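Local structure of succinylglutamate desuccinylase (Vibrio parahaemolyticus, 2BCO) at residues R261-T265 against M302-E308; F273-D279 against I310-R315. The protein probably removes the succinyl group from N-succinylglutamate by zinc-dependent hydrolysis, giving succinate and glutamate in the last step of arginine degradation by the AST pathway. All blocks are in the same frame, centred on the assembly; numbering follows the deposited sequence.

Interaction 1. Residues R261-T265 against M302-E308; sequences RVSRT and MAKNDNE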
loop_
_atom_site.group_PDB
_atom_site.type_symbol
_atom_site.label_atom_id
_atom_site.label_comp_id
_atom_site.label_asym_id
_atom_site.label_seq_id
_atom_site.Cartn_x
_atom_site.Cartn_y
_atom_site.Cartn_z
ATOM N N ARG A 261 -9.764 12.756 6.724
ATOM C CA ARG A 261 -9.771 13.540 5.494
ATOM C C ARG A 261 -8.622 14.519 5.665
ATOM O O ARG A 261 -8.168 14.752 6.785
ATOM C CB ARG A 261 -11.092 14.307 5.307
ATOM C CG ARG A 261 -11.299 15.511 6.226
ATOM C CD ARG A 261 -12.590 16.264 5.862
ATOM N NE ARG A 261 -12.946 17.310 6.823
ATOM C CZ ARG A 261 -12.330 18.482 6.932
ATOM N NH1 ARG A 261 -11.315 18.783 6.137
ATOM N NH2 ARG A 261 -12.729 19.356 7.849
ATOM N N VAL A 262 -8.149 15.098 4.571
ATOM C CA VAL A 262 -7.047 16.043 4.671
ATOM C C VAL A 262 -7.510 17.459 5.036
ATOM O O VAL A 262 -8.125 18.148 4.225
ATOM C CB VAL A 262 -6.254 16.086 3.352
ATOM C CG1 VAL A 262 -5.128 17.113 3.446
ATOM C CG2 VAL A 262 -5.707 14.696 3.044
ATOM N N SER A 263 -7.225 17.881 6.266
ATOM C CA SER A 263 -7.597 19.220 6.714
ATOM C C SER A 263 -6.889 20.204 5.808
ATOM O O SER A 263 -7.517 21.064 5.199
ATOM C CB SER A 263 -7.162 19.450 8.163
ATOM O OG SER A 263 -7.765 18.506 9.030
ATOM N N ARG A 264 -5.568 20.074 5.728
ATOM C CA ARG A 264 -4.768 20.924 4.863
ATOM C C ARG A 264 -3.414 20.301 4.572
ATOM O O ARG A 264 -2.945 19.419 5.297
ATOM C CB ARG A 264 -4.609 22.325 5.465
ATOM C CG ARG A 264 -4.037 22.381 6.862
ATOM C CD ARG A 264 -4.486 23.669 7.545
ATOM N NE ARG A 264 -3.922 23.817 8.882
ATOM C CZ ARG A 264 -2.661 24.155 9.126
ATOM N NH1 ARG A 264 -1.828 24.387 8.121
ATOM N NH2 ARG A 264 -2.231 24.249 10.374
ATOM N N THR A 265 -2.802 20.755 3.485
ATOM C CA THR A 265 -1.507 20.252 3.060
ATOM C C THR A 265 -0.439 21.322 3.300
ATOM O O THR A 265 -0.610 22.473 2.905
ATOM C CB THR A 265 -1.553 19.849 1.562
ATOM O OG1 THR A 265 -0.303 19.266 1.172
ATOM C CG2 THR A 265 -1.835 21.061 0.697
HETATM N N MSE A 302 0.886 26.424 12.779
HETATM C CA MSE A 302 0.016 26.141 13.919
HETATM C C MSE A 302 -1.276 25.486 13.471
HETATM O O MSE A 302 -1.757 25.742 12.369
HETATM C CB MSE A 302 -0.310 27.417 14.702
HETATM C CG MSE A 302 -0.972 28.521 13.888
HETATM SE SE MSE A 302 -1.664 29.968 15.000
HETATM C CE MSE A 302 -3.408 30.158 14.176
ATOM N N ALA A 303 -1.836 24.644 14.329
ATOM C CA ALA A 303 -3.081 23.957 14.012
ATOM C C ALA A 303 -4.201 24.970 13.791
ATOM O O ALA A 303 -4.265 25.993 14.471
ATOM C CB ALA A 303 -3.451 22.995 15.140
ATOM N N LYS A 304 -5.077 24.676 12.833
ATOM C CA LYS A 304 -6.197 25.550 12.509
ATOM C C LYS A 304 -7.408 25.158 13.350
ATOM O O LYS A 304 -7.913 25.956 14.141
ATOM C CB LYS A 304 -6.534 25.441 11.014
ATOM C CG LYS A 304 -7.390 26.582 10.477
ATOM C CD LYS A 304 -7.559 26.495 8.961
ATOM C CE LYS A 304 -8.562 25.426 8.556
ATOM N NZ LYS A 304 -9.945 25.784 8.982
ATOM N N ASN A 305 -7.869 23.924 13.177
ATOM C CA ASN A 305 -9.010 23.421 13.936
ATOM C C ASN A 305 -8.507 22.951 15.290
ATOM O O ASN A 305 -7.419 23.326 15.721
ATOM C CB ASN A 305 -9.665 22.252 13.201
ATOM C CG ASN A 305 -10.303 22.670 11.891
ATOM O OD1 ASN A 305 -10.792 21.832 11.133
ATOM N ND2 ASN A 305 -10.306 23.971 11.619
ATOM N N ASP A 306 -9.299 22.125 15.961
ATOM C CA ASP A 306 -8.913 21.612 17.264
ATOM C C ASP A 306 -8.759 20.097 17.149
ATOM O O ASP A 306 -8.301 19.430 18.082
ATOM C CB ASP A 306 -9.994 21.957 18.293
ATOM C CG ASP A 306 -9.443 22.089 19.704
ATOM O OD1 ASP A 306 -10.238 22.387 20.615
ATOM O OD2 ASP A 306 -8.225 21.902 19.899
ATOM N N ASN A 307 -9.128 19.565 15.987
ATOM C CA ASN A 307 -9.054 18.129 15.746
ATOM C C ASN A 307 -8.037 17.708 14.676
ATOM O O ASN A 307 -8.168 16.638 14.084
ATOM C CB ASN A 307 -10.443 17.605 15.363
ATOM C CG ASN A 307 -11.505 17.956 16.395
ATOM O OD1 ASN A 307 -11.891 19.118 16.539
ATOM N ND2 ASN A 307 -11.972 16.950 17.127
ATOM N N GLU A 308 -7.028 18.539 14.438
ATOM C CA GLU A 308 -6.011 18.222 13.444
ATOM C C GLU A 308 -4.878 17.373 14.007
ATOM O O GLU A 308 -4.528 17.465 15.187
ATOM C CB GLU A 308 -5.409 19.497 12.841
ATOM C CG GLU A 308 -6.325 20.274 11.911
ATOM C CD GLU A 308 -5.584 21.369 11.167
ATOM O OE1 GLU A 308 -4.897 22.168 11.830
ATOM O OE2 GLU A 308 -5.677 21.436 9.924
#
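The guanidinium of Arg-264 reaches from the strand 258-267 to the backbone of Met-302, a selenomethionine. NH2 of Arg-264 lies 2.5 Å from O of Met-302, near the guanidinium plane. The angle is poor and the distance very short, so it does not count as a hydrogen bond. CA of Ala-303 borders the same guanidinium edge. Lys-304 follows, with its CB 3.7 Å from NE of Arg-264. Only this near end touches; the poorly ordered far end leads away. The backbone N of Lys-304 donates to OE1 of Glu-308 at 2.7 Å, nearly straight at 165°. It comes from above the carboxylate plane and restrains that group across the turn. The chain then loops round to Glu-308, whose side chain points back at the strand. OE2 of Glu-308 forms a salt bridge with NE of Arg-264 at 3.1 Å. Arg-264 sets CG between its backbone N and carbonyl carbon (chi1 55°) and runs extended to NE, which carries the guanidinium across. The two side chains cross at about a right angle, and their flat groups are tilted 38° apart. Ser-263 and Arg-264 can both point this way because they form a classic beta bulge opposite Met-326. The loop lies over this bulge in the barrel-sandwich hybrid domain. It joins strands 299-302 and 309-311, while strand 322-335 pairs with 258-267 and also touches Glu-308.

Interaction 2. Residues F273-D279 against I310-R315; sequences FDFMFDD and IVFPNR
The backbones come nearest at Asp-274 and Arg-315, with CA atoms 5.9 Å apart, and no hydrogen bond joins main chain to main chain between the segments. Both belong to the barrel-sandwich hybrid domain of the AspA/AstE family. Here side chains do the joining. Phe-275 sends CE2 to Arg-315, 4.0 Å from its CB, while N of Arg-315 sits near the ring edge. CB of Pro-313 packs against Phe-275 and Phe-277 together. Phe-277 also meets the tip of Ile-310 from the opposite direction, CZ to CD1 at 3.8 Å. Within the first segment CZ of Phe-277 lies over one face of the Phe-275 ring, offset toward its rim. Beyond this apolar patch Arg-315 extends from CG to NE (chi3 -177°), which carries its guanidinium to Asp-279. NE of Arg-315 donates to OD1 of Asp-279 at 2.8 Å, on the syn side and almost in the guanidinium plane. NH2 of Arg-315 adds a weak bond to OD2 of Asp-279 at 3.4 Å. The flat groups lie only 18° apart, and this two-point grip would limit rotation of the guanidinium. Asp-274 runs alongside, but its OD1 is well out of the guanidinium plane, so it would add only a nearby negative charge. The side chain of Asn-314 is about 10 Å from that of the zinc ligand His-63. NH1 of Arg-315 gives a weak bond to a water, which donates weakly to O of Phe-273.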
loop_
_atom_site.group_PDB
_atom_site.type_symbol
_atom_site.label_atom_id
_atom_site.label_comp_id
_atom_site.label_asym_id
_atom_site.label_seq_id
_atom_site.Cartn_x
_atom_site.Cartn_y
_atom_site.Cartn_z
ATOM N N PHE A 273 13.081 26.209 7.226
ATOM C CA PHE A 273 11.847 25.516 7.571
ATOM C C PHE A 273 12.169 24.417 8.582
ATOM O O PHE A 273 13.215 23.778 8.487
ATOM C CB PHE A 273 11.272 24.898 6.287
ATOM C CG PHE A 273 10.013 24.103 6.487
ATOM C CD1 PHE A 273 8.765 24.698 6.331
ATOM C CD2 PHE A 273 10.073 22.745 6.803
ATOM C CE1 PHE A 273 7.590 23.952 6.485
ATOM C CE2 PHE A 273 8.899 21.988 6.962
ATOM C CZ PHE A 273 7.659 22.592 6.801
ATOM N N ASP A 274 11.289 24.196 9.552
ATOM C CA ASP A 274 11.521 23.136 10.530
ATOM C C ASP A 274 10.309 22.927 11.432
ATOM O O ASP A 274 9.358 23.704 11.407
ATOM C CB ASP A 274 12.749 23.452 11.393
ATOM C CG ASP A 274 13.488 22.199 11.849
ATOM O OD1 ASP A 274 12.865 21.119 11.919
ATOM O OD2 ASP A 274 14.695 22.294 12.149
ATOM N N PHE A 275 10.355 21.863 12.225
ATOM C CA PHE A 275 9.279 21.535 13.148
ATOM C C PHE A 275 9.844 21.590 14.558
ATOM O O PHE A 275 11.051 21.502 14.739
ATOM C CB PHE A 275 8.762 20.129 12.873
ATOM C CG PHE A 275 8.230 19.935 11.483
ATOM C CD1 PHE A 275 7.127 20.661 11.033
ATOM C CD2 PHE A 275 8.808 18.995 10.629
ATOM C CE1 PHE A 275 6.606 20.455 9.758
ATOM C CE2 PHE A 275 8.290 18.780 9.350
ATOM C CZ PHE A 275 7.189 19.511 8.914
HETATM N N MSE A 276 8.980 21.726 15.555
HETATM C CA MSE A 276 9.444 21.781 16.934
HETATM C C MSE A 276 9.604 20.386 17.529
HETATM O O MSE A 276 10.441 20.176 18.414
HETATM C CB MSE A 276 8.479 22.598 17.788
HETATM C CG MSE A 276 8.308 24.028 17.311
HETATM SE SE MSE A 276 7.218 25.081 18.514
HETATM C CE MSE A 276 8.610 26.054 19.434
ATOM N N PHE A 277 8.807 19.437 17.040
ATOM C CA PHE A 277 8.876 18.062 17.525
ATOM C C PHE A 277 10.113 17.356 16.979
ATOM O O PHE A 277 10.706 17.799 15.996
ATOM C CB PHE A 277 7.602 17.280 17.142
ATOM C CG PHE A 277 7.153 17.469 15.696
ATOM C CD1 PHE A 277 7.878 16.918 14.633
ATOM C CD2 PHE A 277 6.007 18.215 15.405
ATOM C CE1 PHE A 277 7.454 17.099 13.297
ATOM C CE2 PHE A 277 5.576 18.402 14.078
ATOM C CZ PHE A 277 6.306 17.847 13.024
ATOM N N ASP A 278 10.495 16.259 17.623
ATOM C CA ASP A 278 11.662 15.483 17.218
ATOM C C ASP A 278 11.402 14.667 15.965
ATOM O O ASP A 278 10.255 14.486 15.554
ATOM C CB ASP A 278 12.088 14.540 18.346
ATOM C CG ASP A 278 12.751 15.269 19.494
ATOM O OD1 ASP A 278 13.073 14.611 20.507
ATOM O OD2 ASP A 278 12.954 16.496 19.380
ATOM N N ASP A 279 12.478 14.166 15.368
ATOM C CA ASP A 279 12.370 13.367 14.155
ATOM C C ASP A 279 11.607 12.059 14.356
ATOM O O ASP A 279 11.073 11.508 13.397
ATOM C CB ASP A 279 13.761 13.082 13.580
ATOM C CG ASP A 279 14.445 14.336 13.078
ATOM O OD1 ASP A 279 13.751 15.192 12.490
ATOM O OD2 ASP A 279 15.675 14.467 13.264
ATOM N N ILE A 310 -0.975 15.568 12.580
ATOM C CA ILE A 310 -0.021 15.614 11.492
ATOM C C ILE A 310 0.311 14.205 11.016
ATOM O O ILE A 310 0.444 13.294 11.827
ATOM C CB ILE A 310 1.258 16.366 11.933
ATOM C CG1 ILE A 310 2.146 16.632 10.721
ATOM C CG2 ILE A 310 2.006 15.570 12.995
ATOM C CD1 ILE A 310 3.155 17.733 10.969
ATOM N N VAL A 311 0.429 14.031 9.701
ATOM C CA VAL A 311 0.752 12.730 9.107
ATOM C C VAL A 311 1.851 12.864 8.043
ATOM O O VAL A 311 1.839 13.804 7.248
ATOM C CB VAL A 311 -0.506 12.098 8.443
ATOM C CG1 VAL A 311 -0.149 10.780 7.799
ATOM C CG2 VAL A 311 -1.595 11.886 9.473
ATOM N N PHE A 312 2.795 11.925 8.021
ATOM C CA PHE A 312 3.887 11.957 7.035
ATOM C C PHE A 312 4.707 13.247 7.098
ATOM O O PHE A 312 4.791 13.984 6.119
ATOM C CB PHE A 312 3.338 11.816 5.603
ATOM C CG PHE A 312 2.496 10.590 5.379
ATOM C CD1 PHE A 312 1.283 10.680 4.704
ATOM C CD2 PHE A 312 2.912 9.343 5.838
ATOM C CE1 PHE A 312 0.499 9.540 4.475
ATOM C CE2 PHE A 312 2.140 8.194 5.616
ATOM C CZ PHE A 312 0.930 8.292 4.939
ATOM N N PRO A 313 5.315 13.548 8.251
ATOM C CA PRO A 313 6.113 14.780 8.325
ATOM C C PRO A 313 7.490 14.539 7.713
ATOM O O PRO A 313 8.064 13.468 7.884
ATOM C CB PRO A 313 6.225 15.044 9.829
ATOM C CG PRO A 313 5.136 14.199 10.444
ATOM C CD PRO A 313 5.120 12.968 9.587
ATOM N N ASN A 314 8.019 15.528 7.003
ATOM C CA ASN A 314 9.341 15.397 6.389
ATOM C C ASN A 314 9.952 16.780 6.182
ATOM O O ASN A 314 9.567 17.502 5.262
ATOM C CB ASN A 314 9.237 14.667 5.046
ATOM C CG ASN A 314 10.584 14.190 4.537
ATOM O OD1 ASN A 314 11.582 14.916 4.601
ATOM N ND2 ASN A 314 10.617 12.968 4.018
ATOM N N ARG A 315 10.903 17.136 7.039
ATOM C CA ARG A 315 11.565 18.438 6.979
ATOM C C ARG A 315 12.651 18.532 5.905
ATOM O O ARG A 315 13.120 19.626 5.586
ATOM C CB ARG A 315 12.176 18.767 8.341
ATOM C CG ARG A 315 13.281 17.809 8.792
ATOM C CD ARG A 315 13.588 17.998 10.270
ATOM N NE ARG A 315 14.682 17.159 10.741
ATOM C CZ ARG A 315 15.964 17.357 10.441
ATOM N NH1 ARG A 315 16.319 18.371 9.669
ATOM N NH2 ARG A 315 16.890 16.543 10.920
HETATM O O HOH W 1 15.434 21.394 9.327
#

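From the N terminus the segments come in the order 261-265, 273-279, 302-308 and 310-315. The first pairs with the third and the second with the fourth, so the two contacts cross. Interaction 1 closes the loop that runs from 266 to 301. Interaction 2 closes the one from 280 to 309. Their centres are about 15 Å apart. The three-stranded sheet of 273-275, 292-296 and 299-302 is held at both borders: interaction 2 ties its edge strand 273-275 to the chain at and after strand 309-311, and interaction 1 ties the exit from its other edge strand, 299-302, to strand 258-267. Strands 258-267 and 309-311 both pair with strand 322-335.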